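Local coordinates for penicillin binding protein 2X (Streptococcus thermophilus, PDB 5U47), which probably acts as a transpeptidase that cross-links peptidoglycan strands during septal cell-wall synthesis and is the target of beta-lactam antibiotics, at residues A[237-249]-A[257-269]. The protein carries 1 engineered substitution. Sequence-based numbering, arbitrary orientation.
Sequences FMEQTKGINASAT and EILATTQRPTYNS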
loop_
_atom_site.group_PDB
_atom_site.type_symbol
_atom_site.label_atom_id
_atom_site.label_comp_id
_atom_site.label_asym_id
_atom_site.label_seq_id
_atom_site.Cartn_x
_atom_site.Cartn_y
_atom_site.Cartn_z
ATOM N N PHE A 237 -19.177 -3.477 10.006
ATOM C CA PHE A 237 -18.561 -4.758 10.326
ATOM C C PHE A 237 -17.917 -4.684 11.722
ATOM O O PHE A 237 -18.036 -5.622 12.518
ATOM C CB PHE A 237 -17.563 -5.116 9.215
ATOM C CG PHE A 237 -16.827 -6.423 9.406
ATOM C CD1 PHE A 237 -17.476 -7.641 9.253
ATOM C CD2 PHE A 237 -15.451 -6.429 9.621
ATOM C CE1 PHE A 237 -16.782 -8.841 9.381
ATOM C CE2 PHE A 237 -14.759 -7.628 9.748
ATOM C CZ PHE A 237 -15.427 -8.834 9.623
ATOM N N MET A 238 -17.266 -3.561 12.026
ATOM C CA MET A 238 -16.661 -3.367 13.350
ATOM C C MET A 238 -17.716 -3.259 14.445
ATOM O O MET A 238 -17.490 -3.723 15.553
ATOM C CB MET A 238 -15.783 -2.121 13.388
ATOM C CG MET A 238 -14.585 -2.177 12.473
ATOM S SD MET A 238 -13.680 -3.730 12.595
ATOM C CE MET A 238 -13.161 -3.639 14.310
ATOM N N GLU A 239 -18.844 -2.621 14.143
ATOM C CA GLU A 239 -19.934 -2.531 15.119
ATOM C C GLU A 239 -20.439 -3.936 15.442
ATOM O O GLU A 239 -20.684 -4.255 16.589
ATOM C CB GLU A 239 -21.071 -1.668 14.597
ATOM C CG GLU A 239 -20.683 -0.210 14.460
ATOM C CD GLU A 239 -21.706 0.631 13.710
ATOM O OE1 GLU A 239 -22.758 0.088 13.267
ATOM O OE2 GLU A 239 -21.440 1.845 13.564
ATOM N N GLN A 240 -20.555 -4.780 14.428
ATOM C CA GLN A 240 -21.024 -6.161 14.624
ATOM C C GLN A 240 -20.047 -7.074 15.361
ATOM O O GLN A 240 -20.455 -7.885 16.187
ATOM C CB GLN A 240 -21.280 -6.823 13.281
ATOM C CG GLN A 240 -22.511 -6.381 12.522
ATOM C CD GLN A 240 -22.651 -7.210 11.258
ATOM O OE1 GLN A 240 -21.733 -7.264 10.443
ATOM N NE2 GLN A 240 -23.785 -7.879 11.101
ATOM N N THR A 241 -18.761 -6.963 15.029
ATOM C CA THR A 241 -17.729 -7.849 15.595
ATOM C C THR A 241 -17.081 -7.347 16.886
ATOM O O THR A 241 -16.764 -8.149 17.774
ATOM C CB THR A 241 -16.586 -8.093 14.580
ATOM O OG1 THR A 241 -15.967 -6.849 14.227
ATOM C CG2 THR A 241 -17.099 -8.752 13.326
ATOM N N LYS A 242 -16.911 -6.029 16.991
ATOM C CA LYS A 242 -16.173 -5.395 18.100
ATOM C C LYS A 242 -14.773 -6.022 18.245
ATOM O O LYS A 242 -14.329 -6.348 19.356
ATOM C CB LYS A 242 -16.903 -5.453 19.451
ATOM C CG LYS A 242 -18.271 -4.792 19.526
ATOM C CD LYS A 242 -19.390 -5.760 19.174
ATOM C CE LYS A 242 -20.729 -5.166 19.571
ATOM N NZ LYS A 242 -21.846 -6.043 19.140
ATOM N N GLY A 243 -14.101 -6.220 17.111
ATOM C CA GLY A 243 -12.753 -6.763 17.113
ATOM C C GLY A 243 -11.770 -5.680 17.517
ATOM O O GLY A 243 -12.083 -4.479 17.432
ATOM N N ILE A 244 -10.582 -6.100 17.948
ATOM C CA ILE A 244 -9.534 -5.159 18.325
ATOM C C ILE A 244 -8.919 -4.503 17.091
ATOM O O ILE A 244 -8.412 -3.403 17.172
ATOM C CB ILE A 244 -8.471 -5.785 19.250
ATOM C CG1 ILE A 244 -7.633 -6.844 18.535
ATOM C CG2 ILE A 244 -9.166 -6.390 20.478
ATOM C CD1 ILE A 244 -6.471 -7.346 19.377
ATOM N N ASN A 245 -8.957 -5.197 15.954
ATOM C CA ASN A 245 -8.492 -4.618 14.689
ATOM C C ASN A 245 -9.109 -5.363 13.521
ATOM O O ASN A 245 -9.710 -6.417 13.696
ATOM C CB ASN A 245 -6.950 -4.534 14.596
ATOM C CG ASN A 245 -6.282 -5.878 14.466
ATOM O OD1 ASN A 245 -6.568 -6.634 13.541
ATOM N ND2 ASN A 245 -5.349 -6.171 15.380
ATOM N N ALA A 246 -9.021 -4.782 12.334
ATOM C CA ALA A 246 -9.558 -5.427 11.152
ATOM C C ALA A 246 -8.950 -4.782 9.923
ATOM O O ALA A 246 -8.397 -3.674 10.004
ATOM C CB ALA A 246 -11.084 -5.315 11.115
ATOM N N SER A 247 -9.047 -5.483 8.790
ATOM C CA SER A 247 -8.555 -4.969 7.538
ATOM C C SER A 247 -9.416 -5.506 6.407
ATOM O O SER A 247 -10.050 -6.544 6.538
ATOM C CB SER A 247 -7.109 -5.378 7.319
ATOM O OG SER A 247 -7.036 -6.777 7.129
ATOM N N ALA A 248 -9.421 -4.779 5.303
ATOM C CA ALA A 248 -10.129 -5.172 4.086
ATOM C C ALA A 248 -9.458 -4.532 2.896
ATOM O O ALA A 248 -9.189 -3.308 2.923
ATOM C CB ALA A 248 -11.561 -4.737 4.145
ATOM N N THR A 249 -9.207 -5.334 1.856
ATOM C CA THR A 249 -8.601 -4.855 0.642
ATOM C C THR A 249 -9.242 -5.500 -0.575
ATOM O O THR A 249 -9.516 -6.705 -0.584
ATOM C CB THR A 249 -7.078 -5.137 0.643
ATOM O OG1 THR A 249 -6.468 -4.424 1.724
ATOM C CG2 THR A 249 -6.424 -4.684 -0.638
ATOM N N GLU A 257 -3.738 -4.388 -9.190
ATOM C CA GLU A 257 -3.987 -3.032 -8.681
ATOM C C GLU A 257 -4.831 -3.066 -7.430
ATOM O O GLU A 257 -5.847 -3.783 -7.389
ATOM C CB GLU A 257 -4.746 -2.197 -9.711
ATOM C CG GLU A 257 -4.001 -1.835 -10.981
ATOM C CD GLU A 257 -4.984 -1.318 -12.021
ATOM O OE1 GLU A 257 -5.693 -2.177 -12.640
ATOM O OE2 GLU A 257 -5.078 -0.071 -12.177
ATOM N N ILE A 258 -4.432 -2.295 -6.422
ATOM C CA ILE A 258 -5.197 -2.177 -5.174
ATOM C C ILE A 258 -6.272 -1.090 -5.378
ATOM O O ILE A 258 -5.959 0.089 -5.449
ATOM C CB ILE A 258 -4.279 -1.873 -3.985
ATOM C CG1 ILE A 258 -3.322 -3.065 -3.776
ATOM C CG2 ILE A 258 -5.093 -1.591 -2.732
ATOM C CD1 ILE A 258 -2.153 -2.789 -2.842
ATOM N N LEU A 259 -7.528 -1.514 -5.437
ATOM C CA LEU A 259 -8.662 -0.629 -5.718
ATOM C C LEU A 259 -9.254 0.002 -4.475
ATOM O O LEU A 259 -9.850 1.071 -4.552
ATOM C CB LEU A 259 -9.729 -1.382 -6.493
ATOM C CG LEU A 259 -9.240 -1.983 -7.815
ATOM C CD1 LEU A 259 -10.318 -2.794 -8.514
ATOM C CD2 LEU A 259 -8.756 -0.885 -8.725
ATOM N N ALA A 260 -9.121 -0.669 -3.341
ATOM C CA ALA A 260 -9.560 -0.103 -2.092
ATOM C C ALA A 260 -8.873 -0.807 -0.949
ATOM O O ALA A 260 -8.632 -2.012 -1.009
ATOM C CB ALA A 260 -11.071 -0.209 -1.957
ATOM N N THR A 261 -8.531 -0.068 0.099
ATOM C CA THR A 261 -7.868 -0.701 1.234
ATOM C C THR A 261 -8.131 0.088 2.494
ATOM O O THR A 261 -8.064 1.308 2.487
ATOM C CB THR A 261 -6.353 -0.889 0.980
ATOM O OG1 THR A 261 -5.779 -1.678 2.027
ATOM C CG2 THR A 261 -5.615 0.427 0.847
ATOM N N THR A 262 -8.447 -0.607 3.572
ATOM C CA THR A 262 -8.696 0.069 4.819
ATOM C C THR A 262 -8.393 -0.819 6.015
ATOM O O THR A 262 -8.263 -2.053 5.895
ATOM C CB THR A 262 -10.157 0.603 4.888
ATOM O OG1 THR A 262 -10.238 1.684 5.836
ATOM C CG2 THR A 262 -11.135 -0.511 5.244
ATOM N N GLN A 263 -8.260 -0.179 7.168
ATOM C CA GLN A 263 -8.056 -0.899 8.403
ATOM C C GLN A 263 -8.775 -0.194 9.513
ATOM O O GLN A 263 -9.117 0.968 9.378
ATOM C CB GLN A 263 -6.579 -1.028 8.745
ATOM C CG GLN A 263 -5.898 0.220 9.274
ATOM C CD GLN A 263 -4.416 -0.033 9.511
ATOM O OE1 GLN A 263 -3.688 -0.419 8.592
ATOM N NE2 GLN A 263 -3.974 0.164 10.735
ATOM N N ARG A 264 -9.014 -0.935 10.598
ATOM C CA ARG A 264 -9.678 -0.441 11.759
ATOM C C ARG A 264 -8.853 -0.895 12.965
ATOM O O ARG A 264 -8.286 -1.976 12.933
ATOM C CB ARG A 264 -11.112 -0.980 11.841
ATOM C CG ARG A 264 -12.054 -0.438 10.754
ATOM C CD ARG A 264 -12.333 1.038 10.989
ATOM N NE ARG A 264 -13.255 1.629 10.018
ATOM C CZ ARG A 264 -12.926 2.034 8.784
ATOM N NH1 ARG A 264 -11.700 1.870 8.310
ATOM N NH2 ARG A 264 -13.850 2.581 7.991
ATOM N N PRO A 265 -8.752 -0.072 14.010
ATOM C CA PRO A 265 -9.351 1.268 14.075
ATOM C C PRO A 265 -8.631 2.236 13.155
ATOM O O PRO A 265 -7.497 1.977 12.759
ATOM C CB PRO A 265 -9.133 1.681 15.551
ATOM C CG PRO A 265 -7.949 0.883 15.968
ATOM C CD PRO A 265 -8.129 -0.444 15.290
ATOM N N THR A 266 -9.285 3.345 12.832
ATOM C CA THR A 266 -8.719 4.313 11.904
ATOM C C THR A 266 -8.839 5.707 12.466
ATOM O O THR A 266 -9.173 5.874 13.643
ATOM C CB THR A 266 -9.395 4.188 10.515
ATOM O OG1 THR A 266 -8.677 4.952 9.520
ATOM C CG2 THR A 266 -10.860 4.633 10.589
ATOM N N TYR A 267 -8.523 6.700 11.634
ATOM C CA TYR A 267 -8.643 8.104 12.010
ATOM C C TYR A 267 -9.044 8.967 10.810
ATOM O O TYR A 267 -8.927 8.547 9.643
ATOM C CB TYR A 267 -7.312 8.629 12.594
ATOM C CG TYR A 267 -6.138 8.660 11.624
ATOM C CD1 TYR A 267 -5.349 7.536 11.414
ATOM C CD2 TYR A 267 -5.795 9.831 10.939
ATOM C CE1 TYR A 267 -4.268 7.561 10.525
ATOM C CE2 TYR A 267 -4.720 9.874 10.068
ATOM C CZ TYR A 267 -3.951 8.727 9.869
ATOM O OH TYR A 267 -2.877 8.755 9.002
ATOM N N ASN A 268 -9.513 10.170 11.105
ATOM C CA ASN A 268 -9.823 11.158 10.058
ATOM C C ASN A 268 -8.499 11.780 9.627
ATOM O O ASN A 268 -7.812 12.414 10.444
ATOM C CB ASN A 268 -10.776 12.214 10.589
ATOM C CG ASN A 268 -11.192 13.215 9.526
ATOM O OD1 ASN A 268 -10.351 13.773 8.805
ATOM N ND2 ASN A 268 -12.497 13.449 9.422
ATOM N N SER A 269 -8.129 11.606 8.356
ATOM C CA SER A 269 -6.841 12.129 7.851
ATOM C C SER A 269 -6.673 13.646 7.882
ATOM O O SER A 269 -5.530 14.146 7.989
ATOM C CB SER A 269 -6.571 11.630 6.421
ATOM O OG SER A 269 -6.327 10.236 6.408
#
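A246 and R264, then A248 and T262, form the hydrogen-bonded pairs of an antiparallel hairpin, the strand axes 172° apart. Each pair exchanges two backbone bonds: R264 N gives to A246 O at 2.9 Å and A246 N returns one to R264 O; T262 N gives to A248 O at 2.9 Å, almost in line with the carbonyl, and A248 N answers to T262 O. Between them, at the non-hydrogen-bonded pair S247–Q263, the CA-H groups lean on carbonyls of the opposite strand, with Q263 CA 3.2 Å from A246 O.

The face bearing A246, A248, T262 and R264 lies under helix 224-241. The short side chains of A246 and A248 suit this place, because they let the helix come close enough for M234 to pack on both. M238, from the helix's last turn, crosses the arginine's aliphatic base, its CG 3.5 Å from R264 CG. R264 bends at chi2 (-69°), and its head turns back along its own strand: NH1 meets T262 OG1 at 2.9 Å, nearly in the guanidinium plane, and also Q263 O, from above that carbonyl's plane. NE and NH2 form salt bridges with D235 and E231; E231 is also a polar partner of T262.

On the other face T249 and T261 stand side by side, their OG1 atoms 2.8 Å apart; T249 OG1 also bonds Q416. With CG2 anti to the backbone N, T249 turns this methyl to I258 CG2, 4.0 Å away, so one beta-branched residue serves both a polar and an apolar neighbour. S247 OG reaches T546 on strand 541-548, the next strand of the transpeptidase domain's five-stranded sheet.

At the strand's end a cis peptide precedes P265, whose CD rests 3.5 Å from I244 O. Thus the hairpin edge is tied to its covering helix by a buried arginine held by two acidic residues, whose negative charges probably stabilise its positive one.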